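Local structure of pentafunctional AROM polypeptide (Schizosaccharomyces pombe, 5SWV) at residues K5-K10 with N214-P219; R11-T16 with G35-E40; L234-L239 with E275-P280. The protein catalyses five steps of the shikimate pathway, its portion here probably acting as 3-dehydroquinate dehydratase and shikimate dehydrogenase. All blocks are in the same frame, centred on the assembly; numbering follows the deposited sequence.

Contact 1: K5-K10 with N214-P219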
ATOM      1  N   LYS A   5       2.137  -5.040  12.624  1.00 66.20           N
ATOM      2  CA  LYS A   5       1.476  -5.305  11.341  1.00 68.05           C
ATOM      3  C   LYS A   5       2.190  -6.415  10.563  1.00 64.84           C
ATOM      4  O   LYS A   5       1.566  -7.389  10.139  1.00 64.46           O
ATOM      5  CB  LYS A   5       1.456  -4.030  10.480  1.00 71.87           C
ATOM      6  CG  LYS A   5       0.239  -3.909   9.577  1.00 74.32           C
ATOM      7  CD  LYS A   5      -0.866  -3.108  10.250  1.00 73.75           C
ATOM      8  CE  LYS A   5      -0.576  -1.619  10.170  1.00 73.68           C
ATOM      9  NZ  LYS A   5      -1.620  -0.870  10.900  1.00 73.94           N
ATOM     10  N   PHE A   6       3.500  -6.241  10.396  1.00 62.00           N
ATOM     11  CA  PHE A   6       4.355  -7.175   9.651  1.00 61.08           C
ATOM     12  C   PHE A   6       4.455  -8.563  10.322  1.00 60.97           C
ATOM     13  O   PHE A   6       4.573  -9.587   9.638  1.00 57.89           O
ATOM     14  CB  PHE A   6       5.780  -6.587   9.475  1.00 58.52           C
ATOM     15  CG  PHE A   6       5.886  -5.369   8.559  1.00 56.06           C
ATOM     16  CD1 PHE A   6       4.811  -4.887   7.794  1.00 55.15           C
ATOM     17  CD2 PHE A   6       7.118  -4.736   8.421  1.00 54.17           C
ATOM     18  CE1 PHE A   6       4.971  -3.784   6.961  1.00 53.51           C
ATOM     19  CE2 PHE A   6       7.275  -3.647   7.584  1.00 53.34           C
ATOM     20  CZ  PHE A   6       6.203  -3.171   6.853  1.00 52.75           C
ATOM     21  N   LYS A   7       4.423  -8.570  11.656  1.00 62.27           N
ATOM     22  CA  LYS A   7       4.575  -9.794  12.454  1.00 63.65           C
ATOM     23  C   LYS A   7       3.371 -10.716  12.370  1.00 62.70           C
ATOM     24  O   LYS A   7       3.535 -11.930  12.293  1.00 63.21           O
ATOM     25  CB  LYS A   7       4.822  -9.458  13.931  1.00 65.45           C
ATOM     26  CG  LYS A   7       6.232  -8.994  14.253  1.00 66.93           C
ATOM     27  CD  LYS A   7       6.379  -8.653  15.727  1.00 69.44           C
ATOM     28  CE  LYS A   7       6.206  -9.888  16.605  1.00 71.51           C
ATOM     29  NZ  LYS A   7       6.943  -9.748  17.887  1.00 72.67           N
ATOM     30  N   THR A   8       2.173 -10.138  12.435  1.00 61.89           N
ATOM     31  CA  THR A   8       0.931 -10.910  12.342  1.00 62.02           C
ATOM     32  C   THR A   8       0.567 -11.234  10.898  1.00 60.48           C
ATOM     33  O   THR A   8      -0.195 -12.168  10.665  1.00 61.98           O
ATOM     34  CB  THR A   8      -0.268 -10.189  12.991  1.00 62.04           C
ATOM     35  OG1 THR A   8      -0.443  -8.910  12.371  1.00 62.95           O
ATOM     36  CG2 THR A   8      -0.059 -10.038  14.502  1.00 62.03           C
ATOM     37  N   LYS A   9       1.082 -10.458   9.940  1.00 57.79           N
ATOM     38  CA  LYS A   9       0.997 -10.815   8.505  1.00 54.52           C
ATOM     39  C   LYS A   9       1.732 -12.148   8.247  1.00 52.71           C
ATOM     40  O   LYS A   9       2.741 -12.449   8.884  1.00 50.81           O
ATOM     41  CB  LYS A   9       1.609  -9.698   7.646  1.00 52.78           C
ATOM     42  CG  LYS A   9       1.055  -9.552   6.244  1.00 50.78           C
ATOM     43  CD  LYS A   9       1.427  -8.174   5.719  1.00 49.72           C
ATOM     44  CE  LYS A   9       0.785  -7.847   4.381  1.00 48.70           C
ATOM     45  NZ  LYS A   9       1.582  -8.366   3.248  1.00 48.07           N
ATOM     46  N   LYS A  10       1.213 -12.941   7.320  1.00 52.55           N
ATOM     47  CA  LYS A  10       1.826 -14.220   6.978  1.00 52.75           C
ATOM     48  C   LYS A  10       3.161 -14.036   6.274  1.00 49.83           C
ATOM     49  O   LYS A  10       4.143 -14.633   6.687  1.00 48.93           O
ATOM     50  CB  LYS A  10       0.892 -15.069   6.113  1.00 56.22           C
ATOM     51  CG  LYS A  10      -0.165 -15.830   6.909  1.00 59.54           C
ATOM     52  CD  LYS A  10      -0.439 -17.199   6.307  1.00 62.53           C
ATOM     53  CE  LYS A  10       0.728 -18.170   6.542  1.00 63.58           C
ATOM     54  NZ  LYS A  10       0.908 -19.140   5.425  1.00 62.61           N
ATOM     55  N   ASN A 214      11.912 -17.877   3.496  1.00 37.08           N
ATOM     56  CA  ASN A 214      11.893 -16.811   4.492  1.00 37.88           C
ATOM     57  C   ASN A 214      10.633 -15.944   4.369  1.00 38.79           C
ATOM     58  O   ASN A 214      10.507 -15.141   3.454  1.00 39.39           O
ATOM     59  CB  ASN A 214      13.139 -15.955   4.357  1.00 37.52           C
ATOM     60  CG  ASN A 214      13.161 -14.820   5.357  1.00 37.14           C
ATOM     61  OD1 ASN A 214      13.393 -15.033   6.527  1.00 36.33           O
ATOM     62  ND2 ASN A 214      12.896 -13.609   4.896  1.00 37.75           N
ATOM     63  N   LYS A 215       9.696 -16.110   5.291  1.00 40.39           N
ATOM     64  CA  LYS A 215       8.374 -15.469   5.154  1.00 40.96           C
ATOM     65  C   LYS A 215       8.385 -14.032   5.606  1.00 39.09           C
ATOM     66  O   LYS A 215       7.763 -13.198   4.983  1.00 39.16           O
ATOM     67  CB  LYS A 215       7.306 -16.276   5.887  1.00 42.45           C
ATOM     68  CG  LYS A 215       7.111 -17.628   5.209  1.00 45.64           C
ATOM     69  CD  LYS A 215       6.046 -18.508   5.844  1.00 48.16           C
ATOM     70  CE  LYS A 215       6.363 -18.782   7.307  1.00 49.98           C
ATOM     71  NZ  LYS A 215       5.872 -20.122   7.720  1.00 51.04           N
ATOM     72  N   PHE A 216       9.135 -13.754   6.662  1.00 38.53           N
ATOM     73  CA  PHE A 216       9.168 -12.441   7.281  1.00 38.47           C
ATOM     74  C   PHE A 216      10.203 -11.499   6.666  1.00 38.75           C
ATOM     75  O   PHE A 216      11.406 -11.715   6.801  1.00 37.36           O
ATOM     76  CB  PHE A 216       9.443 -12.596   8.773  1.00 39.06           C
ATOM     77  CG  PHE A 216       9.435 -11.307   9.512  1.00 38.72           C
ATOM     78  CD1 PHE A 216       8.233 -10.670   9.789  1.00 39.08           C
ATOM     79  CD2 PHE A 216      10.627 -10.713   9.915  1.00 39.03           C
ATOM     80  CE1 PHE A 216       8.211  -9.457  10.473  1.00 39.33           C
ATOM     81  CE2 PHE A 216      10.617  -9.500  10.595  1.00 39.90           C
ATOM     82  CZ  PHE A 216       9.406  -8.868  10.873  1.00 39.63           C
ATOM     83  N   MET A 217       9.708 -10.442   6.010  1.00 40.45           N
ATOM     84  CA  MET A 217      10.524  -9.326   5.458  1.00 40.66           C
ATOM     85  C   MET A 217      11.667  -9.779   4.553  1.00 39.40           C
ATOM     86  O   MET A 217      12.835  -9.495   4.823  1.00 38.97           O
ATOM     87  CB  MET A 217      11.057  -8.418   6.577  1.00 41.50           C
ATOM     88  CG  MET A 217       9.974  -7.699   7.363  1.00 43.18           C
ATOM     89  SD  MET A 217      10.662  -6.629   8.660  1.00 45.47           S
ATOM     90  CE  MET A 217      11.263  -5.264   7.662  1.00 44.47           C
ATOM     91  N   THR A 218      11.312 -10.476   3.478  1.00 38.34           N
ATOM     92  CA  THR A 218      12.282 -10.886   2.461  1.00 38.06           C
ATOM     93  C   THR A 218      12.601  -9.695   1.573  1.00 36.73           C
ATOM     94  O   THR A 218      11.691  -8.967   1.177  1.00 36.73           O
ATOM     95  CB  THR A 218      11.740 -12.028   1.573  1.00 38.72           C
ATOM     96  OG1 THR A 218      11.453 -13.166   2.386  1.00 39.39           O
ATOM     97  CG2 THR A 218      12.751 -12.433   0.527  1.00 39.25           C
ATOM     98  N   PRO A 219      13.889  -9.473   1.266  1.00 35.73           N
ATOM     99  CA  PRO A 219      14.171  -8.442   0.269  1.00 35.36           C
ATOM    100  C   PRO A 219      13.915  -8.936  -1.145  1.00 34.96           C
ATOM    101  O   PRO A 219      14.180 -10.098  -1.469  1.00 36.33           O
ATOM    102  CB  PRO A 219      15.647  -8.118   0.479  1.00 35.02           C
ATOM    103  CG  PRO A 219      16.202  -9.310   1.145  1.00 35.46           C
ATOM    104  CD  PRO A 219      15.104  -9.890   1.978  1.00 35.59           C
TER
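The edge of the F216 ring is turned onto the backbone of the helix ending at T8: CE1 lies 3.7 Å from F6 O, near the plane of the ring, and K7 N also sits at that edge. One face of the same ring is covered from within its own segment, with M217 CG 3.7 Å above the plane, over the centre. The setting is the TIM barrel of a type I dehydroquinase, where helix 3-8 packs against the turn that enters strand 218-220, the last of the barrel. F216 holds CG anti to its backbone N (chi1 -177°), on the helix side of the turn.

F6 supplies the other aromatic surface. Its CB meets F216 CE1 at 3.9 Å, while CD2 lies 4.0 Å from M217 SD. This is a Met-aromatic contact of oblique geometry, the sulfur 70° off the ring normal, and the two side chains cross at about a right angle. F6 also packs on D37 and P75, residues that precede other barrel strands, so the helix covers the end of the barrel at which the strands begin.

No hydrogen bond joins the segments. Past the end of the helix, K215 CB touches K10 O at 3.7 Å, and the two ammonium groups stay 5.6 Å apart between NZ atoms, both on exposed residues. N214 OD1 accepts from R187 and L200 N outside the turn, while ND2 ties the turn together, donating to F216 O from above the carbonyl plane and to T218 OG1 at 2.9 Å.

Contact 2: R11-T16 with G35-E40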
ATOM      1  N   ARG A  11       3.178 -13.207   5.226  1.00 47.29           N
ATOM      2  CA  ARG A  11       4.366 -12.967   4.402  1.00 45.39           C
ATOM      3  C   ARG A  11       4.558 -11.495   4.131  1.00 42.88           C
ATOM      4  O   ARG A  11       3.661 -10.850   3.590  1.00 43.91           O
ATOM      5  CB  ARG A  11       4.214 -13.671   3.054  1.00 46.99           C
ATOM      6  CG  ARG A  11       4.442 -15.160   3.135  1.00 48.73           C
ATOM      7  CD  ARG A  11       3.980 -15.906   1.898  1.00 50.85           C
ATOM      8  NE  ARG A  11       4.307 -17.324   2.089  1.00 53.26           N
ATOM      9  CZ  ARG A  11       3.438 -18.325   2.275  1.00 54.44           C
ATOM     10  NH1 ARG A  11       2.110 -18.135   2.244  1.00 55.12           N
ATOM     11  NH2 ARG A  11       3.915 -19.552   2.466  1.00 54.11           N
ATOM     12  N   SER A  12       5.724 -10.967   4.473  1.00 39.94           N
ATOM     13  CA  SER A  12       6.078  -9.596   4.113  1.00 38.73           C
ATOM     14  C   SER A  12       7.322  -9.578   3.239  1.00 37.89           C
ATOM     15  O   SER A  12       8.139 -10.509   3.274  1.00 38.90           O
ATOM     16  CB  SER A  12       6.271  -8.720   5.358  1.00 38.47           C
ATOM     17  OG  SER A  12       6.645  -9.488   6.495  1.00 39.02           O
ATOM     18  N   THR A  13       7.439  -8.520   2.439  1.00 36.01           N
ATOM     19  CA  THR A  13       8.594  -8.303   1.574  1.00 34.89           C
ATOM     20  C   THR A  13       8.937  -6.834   1.581  1.00 33.68           C
ATOM     21  O   THR A  13       8.107  -6.020   1.931  1.00 34.00           O
ATOM     22  CB  THR A  13       8.314  -8.716   0.116  1.00 35.10           C
ATOM     23  OG1 THR A  13       7.384  -7.808  -0.476  1.00 35.04           O
ATOM     24  CG2 THR A  13       7.745 -10.128   0.038  1.00 35.50           C
ATOM     25  N   PHE A  14      10.162  -6.497   1.204  1.00 32.73           N
ATOM     26  CA  PHE A  14      10.538  -5.100   1.034  1.00 32.04           C
ATOM     27  C   PHE A  14      11.505  -4.907  -0.126  1.00 32.27           C
ATOM     28  O   PHE A  14      12.362  -5.761  -0.391  1.00 32.12           O
ATOM     29  CB  PHE A  14      11.096  -4.504   2.319  1.00 31.47           C
ATOM     30  CG  PHE A  14      12.463  -4.997   2.703  1.00 31.48           C
ATOM     31  CD1 PHE A  14      13.609  -4.380   2.201  1.00 31.28           C
ATOM     32  CD2 PHE A  14      12.617  -6.039   3.629  1.00 31.76           C
ATOM     33  CE1 PHE A  14      14.879  -4.808   2.579  1.00 31.11           C
ATOM     34  CE2 PHE A  14      13.888  -6.480   4.007  1.00 31.87           C
ATOM     35  CZ  PHE A  14      15.021  -5.865   3.472  1.00 31.52           C
ATOM     36  N   LEU A  15      11.341  -3.766  -0.801  1.00 31.79           N
ATOM     37  CA  LEU A  15      12.118  -3.408  -1.974  1.00 31.60           C
ATOM     38  C   LEU A  15      13.479  -2.871  -1.567  1.00 31.44           C
ATOM     39  O   LEU A  15      13.565  -2.019  -0.697  1.00 30.88           O
ATOM     40  CB  LEU A  15      11.387  -2.341  -2.804  1.00 31.43           C
ATOM     41  CG  LEU A  15      12.009  -2.045  -4.171  1.00 31.57           C
ATOM     42  CD1 LEU A  15      11.749  -3.200  -5.132  1.00 31.98           C
ATOM     43  CD2 LEU A  15      11.501  -0.746  -4.752  1.00 31.60           C
ATOM     44  N   THR A  16      14.532  -3.355  -2.226  1.00 31.67           N
ATOM     45  CA  THR A  16      15.885  -2.833  -2.032  1.00 31.81           C
ATOM     46  C   THR A  16      16.146  -1.696  -3.024  1.00 32.21           C
ATOM     47  O   THR A  16      16.697  -1.910  -4.099  1.00 32.10           O
ATOM     48  CB  THR A  16      16.929  -3.951  -2.179  1.00 31.85           C
ATOM     49  OG1 THR A  16      16.770  -4.612  -3.450  1.00 31.74           O
ATOM     50  CG2 THR A  16      16.761  -4.969  -1.064  1.00 31.71           C
ATOM     51  N   GLY A  35       3.635  -5.000  -4.545  1.00 36.42           N
ATOM     52  CA  GLY A  35       3.817  -6.193  -3.725  1.00 36.18           C
ATOM     53  C   GLY A  35       4.680  -6.052  -2.495  1.00 36.86           C
ATOM     54  O   GLY A  35       4.877  -7.031  -1.772  1.00 37.53           O
ATOM     55  N   CYS A  36       5.184  -4.847  -2.238  1.00 37.51           N
ATOM     56  CA  CYS A  36       6.104  -4.594  -1.131  1.00 37.67           C
ATOM     57  C   CYS A  36       5.402  -3.951   0.042  1.00 37.20           C
ATOM     58  O   CYS A  36       4.518  -3.115  -0.126  1.00 36.92           O
ATOM     59  CB  CYS A  36       7.234  -3.692  -1.590  1.00 38.34           C
ATOM     60  SG  CYS A  36       8.134  -4.390  -2.987  1.00 40.16           S
ATOM     61  N   ASP A  37       5.808  -4.351   1.236  1.00 37.61           N
ATOM     62  CA  ASP A  37       5.277  -3.780   2.471  1.00 38.22           C
ATOM     63  C   ASP A  37       6.127  -2.612   2.977  1.00 38.25           C
ATOM     64  O   ASP A  37       5.689  -1.888   3.866  1.00 39.49           O
ATOM     65  CB  ASP A  37       5.171  -4.865   3.541  1.00 38.90           C
ATOM     66  CG  ASP A  37       4.334  -6.045   3.083  1.00 40.18           C
ATOM     67  OD1 ASP A  37       3.096  -5.969   3.204  1.00 41.57           O
ATOM     68  OD2 ASP A  37       4.905  -7.047   2.586  1.00 41.21           O
ATOM     69  N   ALA A  38       7.322  -2.437   2.404  1.00 37.78           N
ATOM     70  CA  ALA A  38       8.266  -1.403   2.810  1.00 37.60           C
ATOM     71  C   ALA A  38       9.349  -1.179   1.752  1.00 37.64           C
ATOM     72  O   ALA A  38       9.487  -1.965   0.813  1.00 37.73           O
ATOM     73  CB  ALA A  38       8.915  -1.802   4.118  1.00 38.03           C
ATOM     74  N   ILE A  39      10.126  -0.115   1.930  1.00 37.19           N
ATOM     75  CA  ILE A  39      11.191   0.257   1.007  1.00 37.00           C
ATOM     76  C   ILE A  39      12.472   0.449   1.800  1.00 37.25           C
ATOM     77  O   ILE A  39      12.530   1.254   2.729  1.00 37.76           O
ATOM     78  CB  ILE A  39      10.857   1.566   0.278  1.00 37.20           C
ATOM     79  CG1 ILE A  39       9.525   1.451  -0.439  1.00 37.61           C
ATOM     80  CG2 ILE A  39      11.907   1.930  -0.760  1.00 37.17           C
ATOM     81  CD1 ILE A  39       9.100   2.760  -1.069  1.00 38.33           C
ATOM     82  N   GLU A  40      13.495  -0.310   1.445  1.00 37.44           N
ATOM     83  CA  GLU A  40      14.829  -0.061   1.936  1.00 38.20           C
ATOM     84  C   GLU A  40      15.489   0.946   1.022  1.00 37.54           C
ATOM     85  O   GLU A  40      15.585   0.725  -0.181  1.00 36.99           O
ATOM     86  CB  GLU A  40      15.638  -1.343   1.944  1.00 40.30           C
ATOM     87  CG  GLU A  40      16.998  -1.212   2.595  1.00 42.14           C
ATOM     88  CD  GLU A  40      17.701  -2.549   2.709  1.00 43.74           C
ATOM     89  OE1 GLU A  40      18.055  -3.116   1.642  1.00 46.74           O
ATOM     90  OE2 GLU A  40      17.893  -3.033   3.855  1.00 43.86           O
TER
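The F14 ring meets E40 with one corner: CE1 lies 3.6 Å from E40 CB, which approaches obliquely, while E40 OE1 lies in the ring plane at the edge. Ring and carboxylate planes are 70° apart, so the two groups are not stacked. E40, extended beyond CG, takes its carboxylate past the ring; OE1 also meets T16 CG2 at 3.5 Å, and OE2 is hydrogen-bonded to T79.

F14, T16, A38 and E40 share one face of a parallel strand pair of the TIM barrel, where F14 also packs on I77 and P219 of flanking strands; this is consistent with the barrel interior. L15 and I39 lie on the other face, with L15 CB 3.8 Å from C36 SG. The register is set by L15, whose N donates to A38 O (3.0 Å) and whose O accepts from E40 N, bracketing I39 as a parallel ladder requires.

Before the ladder, a side chain takes over the role of a main-chain acceptor. D37 N donates to T13 O at 2.9 Å, and T13 N returns a bond of the same length to D37 OD2, nearly straight (161°) and on the anti lone pair. OD1 is left to the salt bridge with K9. With an amide on one oxygen and an ammonium on the other, the D37 carboxylate is held in place and probably stabilised as an anion.

Contact 3: L234-L239 with E275-P280; sequences LTVKQL and ELLGLP
V236 and L277 lie side by side and point the same way, meeting through V236 CG1 and L277 CD2 at 3.7 Å. V236 CG1 stands anti to the backbone N (chi1 164°), the branch offered to the leucine. L277 leaves its backbone away from helix 236-245, yet CD2 still reaches the valine; its side chain packs further on V34, F512 and A520.

K237 works differently, laying its aliphatic chain across the last turn of helix 266-277. CG, anti to the backbone N (chi1 -169°), sits 3.8 Å from G278 N. The chain runs extended up to CE, which is 3.4 Å from E275 O, and bends only at NZ. The backbones come closest here too, with K237 CA 4.6 Å from G278 CA; G278 has positive phi (75°) and ends the helical run without a side chain between the two.

The contact joins the first turn of a dehydroquinase helix to the end of a helix in the shikimate dehydrogenase substrate-binding domain. That first turn is fixed by a capping box: Q238 N donates to T235 OG1 at 3.2 Å, and T235 N to Q238 OE1 at 2.9 Å.

No hydrogen bond links the two segments, although L277 O accepts from N240 just beyond. K237 NZ stays 6.6 Å from E275 OE2 and makes a weak, long ion pair with E241. One apolar pair and a lysine chain lying on backbone atoms make up the contact; the lysine's charge may be modestly favoured by the C-terminal end of the helix.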
ATOM      1  N   LEU A 234      15.502 -12.122  -5.903  1.00 34.38           N
ATOM      2  CA  LEU A 234      14.342 -12.323  -6.761  1.00 33.52           C
ATOM      3  C   LEU A 234      13.447 -11.087  -6.817  1.00 32.13           C
ATOM      4  O   LEU A 234      13.460 -10.276  -5.910  1.00 31.39           O
ATOM      5  CB  LEU A 234      13.523 -13.481  -6.204  1.00 33.86           C
ATOM      6  CG  LEU A 234      14.212 -14.841  -6.168  1.00 34.48           C
ATOM      7  CD1 LEU A 234      13.348 -15.872  -5.440  1.00 34.66           C
ATOM      8  CD2 LEU A 234      14.545 -15.310  -7.586  1.00 34.60           C
ATOM      9  N   THR A 235      12.662 -10.974  -7.882  1.00 31.44           N
ATOM     10  CA  THR A 235      11.618  -9.975  -7.973  1.00 31.47           C
ATOM     11  C   THR A 235      10.392 -10.519  -7.251  1.00 32.35           C
ATOM     12  O   THR A 235      10.352 -11.713  -6.907  1.00 33.07           O
ATOM     13  CB  THR A 235      11.260  -9.597  -9.429  1.00 30.94           C
ATOM     14  OG1 THR A 235      10.704 -10.719 -10.124  1.00 30.57           O
ATOM     15  CG2 THR A 235      12.471  -9.094 -10.176  1.00 30.97           C
ATOM     16  N   VAL A 236       9.402  -9.651  -7.020  1.00 32.09           N
ATOM     17  CA  VAL A 236       8.141 -10.067  -6.392  1.00 32.10           C
ATOM     18  C   VAL A 236       7.429 -11.114  -7.237  1.00 32.42           C
ATOM     19  O   VAL A 236       6.908 -12.099  -6.704  1.00 32.77           O
ATOM     20  CB  VAL A 236       7.206  -8.859  -6.085  1.00 31.83           C
ATOM     21  CG1 VAL A 236       5.767  -9.290  -5.807  1.00 31.61           C
ATOM     22  CG2 VAL A 236       7.739  -8.101  -4.881  1.00 31.74           C
ATOM     23  N   LYS A 237       7.404 -10.892  -8.542  1.00 32.94           N
ATOM     24  CA  LYS A 237       6.805 -11.849  -9.462  1.00 34.00           C
ATOM     25  C   LYS A 237       7.459 -13.230  -9.358  1.00 33.91           C
ATOM     26  O   LYS A 237       6.783 -14.254  -9.241  1.00 33.62           O
ATOM     27  CB  LYS A 237       6.924 -11.346 -10.888  1.00 34.69           C
ATOM     28  CG  LYS A 237       6.087 -12.159 -11.841  1.00 35.99           C
ATOM     29  CD  LYS A 237       6.309 -11.708 -13.263  1.00 37.34           C
ATOM     30  CE  LYS A 237       5.278 -12.335 -14.181  1.00 38.20           C
ATOM     31  NZ  LYS A 237       5.856 -12.583 -15.525  1.00 39.38           N
ATOM     32  N   GLN A 238       8.782 -13.228  -9.410  1.00 33.80           N
ATOM     33  CA  GLN A 238       9.553 -14.450  -9.317  1.00 34.33           C
ATOM     34  C   GLN A 238       9.323 -15.132  -7.990  1.00 34.61           C
ATOM     35  O   GLN A 238       9.193 -16.356  -7.930  1.00 34.78           O
ATOM     36  CB  GLN A 238      11.039 -14.147  -9.461  1.00 34.32           C
ATOM     37  CG  GLN A 238      11.468 -13.703 -10.851  1.00 34.38           C
ATOM     38  CD  GLN A 238      12.965 -13.408 -10.919  1.00 34.80           C
ATOM     39  OE1 GLN A 238      13.505 -12.560 -10.190  1.00 33.54           O
ATOM     40  NE2 GLN A 238      13.654 -14.136 -11.793  1.00 35.51           N
ATOM     41  N   LEU A 239       9.283 -14.330  -6.932  1.00 34.96           N
ATOM     42  CA  LEU A 239       9.134 -14.852  -5.582  1.00 35.05           C
ATOM     43  C   LEU A 239       7.831 -15.596  -5.421  1.00 34.84           C
ATOM     44  O   LEU A 239       7.815 -16.661  -4.830  1.00 35.12           O
ATOM     45  CB  LEU A 239       9.222 -13.738  -4.539  1.00 35.07           C
ATOM     46  CG  LEU A 239       9.140 -14.172  -3.063  1.00 35.60           C
ATOM     47  CD1 LEU A 239      10.303 -15.062  -2.654  1.00 35.68           C
ATOM     48  CD2 LEU A 239       9.083 -12.953  -2.147  1.00 36.02           C
ATOM     49  N   GLU A 275      -1.421 -12.167 -13.045  1.00 44.88           N
ATOM     50  CA  GLU A 275      -0.422 -12.328 -14.083  1.00 47.12           C
ATOM     51  C   GLU A 275       0.785 -11.446 -13.836  1.00 44.87           C
ATOM     52  O   GLU A 275       1.898 -11.896 -13.981  1.00 45.36           O
ATOM     53  CB  GLU A 275      -1.044 -11.977 -15.421  1.00 52.48           C
ATOM     54  CG  GLU A 275      -0.272 -12.473 -16.621  1.00 59.86           C
ATOM     55  CD  GLU A 275      -0.579 -11.682 -17.893  1.00 66.80           C
ATOM     56  OE1 GLU A 275      -1.614 -10.958 -17.957  1.00 69.39           O
ATOM     57  OE2 GLU A 275       0.241 -11.790 -18.842  1.00 73.91           O
ATOM     58  N   LEU A 276       0.556 -10.195 -13.453  1.00 43.23           N
ATOM     59  CA  LEU A 276       1.633  -9.259 -13.102  1.00 41.79           C
ATOM     60  C   LEU A 276       2.351  -9.567 -11.787  1.00 39.88           C
ATOM     61  O   LEU A 276       3.453  -9.107 -11.586  1.00 39.22           O
ATOM     62  CB  LEU A 276       1.099  -7.826 -13.053  1.00 42.44           C
ATOM     63  CG  LEU A 276       0.589  -7.265 -14.399  1.00 43.39           C
ATOM     64  CD1 LEU A 276      -0.358  -6.085 -14.186  1.00 43.25           C
ATOM     65  CD2 LEU A 276       1.745  -6.865 -15.311  1.00 43.09           C
ATOM     66  N   LEU A 277       1.740 -10.338 -10.902  1.00 38.96           N
ATOM     67  CA  LEU A 277       2.345 -10.671  -9.611  1.00 38.60           C
ATOM     68  C   LEU A 277       2.762 -12.129  -9.441  1.00 38.98           C
ATOM     69  O   LEU A 277       3.254 -12.505  -8.364  1.00 38.43           O
ATOM     70  CB  LEU A 277       1.380 -10.266  -8.499  1.00 38.51           C
ATOM     71  CG  LEU A 277       1.558  -8.781  -8.203  1.00 38.03           C
ATOM     72  CD1 LEU A 277       0.241  -8.059  -8.245  1.00 38.24           C
ATOM     73  CD2 LEU A 277       2.267  -8.610  -6.873  1.00 37.86           C
ATOM     74  N   GLY A 278       2.602 -12.932 -10.496  1.00 38.92           N
ATOM     75  CA  GLY A 278       3.077 -14.311 -10.499  1.00 38.88           C
ATOM     76  C   GLY A 278       2.209 -15.235  -9.675  1.00 38.91           C
ATOM     77  O   GLY A 278       2.702 -16.233  -9.145  1.00 40.27           O
ATOM     78  N   LEU A 279       0.918 -14.913  -9.585  1.00 38.11           N
ATOM     79  CA  LEU A 279      -0.023 -15.674  -8.782  1.00 37.97           C
ATOM     80  C   LEU A 279      -0.854 -16.622  -9.658  1.00 37.35           C
ATOM     81  O   LEU A 279      -1.112 -16.323 -10.816  1.00 37.16           O
ATOM     82  CB  LEU A 279      -0.946 -14.717  -8.005  1.00 38.54           C
ATOM     83  CG  LEU A 279      -0.314 -13.880  -6.885  1.00 38.75           C
ATOM     84  CD1 LEU A 279      -1.400 -13.075  -6.192  1.00 39.25           C
ATOM     85  CD2 LEU A 279       0.403 -14.749  -5.858  1.00 38.77           C
ATOM     86  N   PRO A 280      -1.312 -17.753  -9.096  1.00 37.49           N
ATOM     87  CA  PRO A 280      -1.972 -18.788  -9.889  1.00 37.49           C
ATOM     88  C   PRO A 280      -3.485 -18.783  -9.771  1.00 37.60           C
ATOM     89  O   PRO A 280      -4.103 -19.814  -9.992  1.00 38.45           O
ATOM     90  CB  PRO A 280      -1.453 -20.058  -9.222  1.00 38.02           C
ATOM     91  CG  PRO A 280      -1.455 -19.688  -7.765  1.00 38.26           C
ATOM     92  CD  PRO A 280      -1.190 -18.189  -7.688  1.00 37.73           C
TER

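Contact 1 lies at the barrel end where the strands begin, and contact 2 runs from there along two strands; their centres are about 9 Å apart. K9 NZ reaches D37 OD1 at 2.8 Å, and T218 O probably accepts from F14 N at 2.9 Å, since strand 13-17 lies between 218-220 and 38-42. Contact 3 is centred about 13 Å from the centre of contact 2 and touches it through T13 CG2 and L239 CD2 (3.8 Å), with G35 packing near V236 and L277. Contacts 1 and 3 are about 17 Å apart between centres and do not touch. Dehydroquinase active sites lie at the opposite end of the strands, toward which E40 of contact 2 is the furthest residue of its segment.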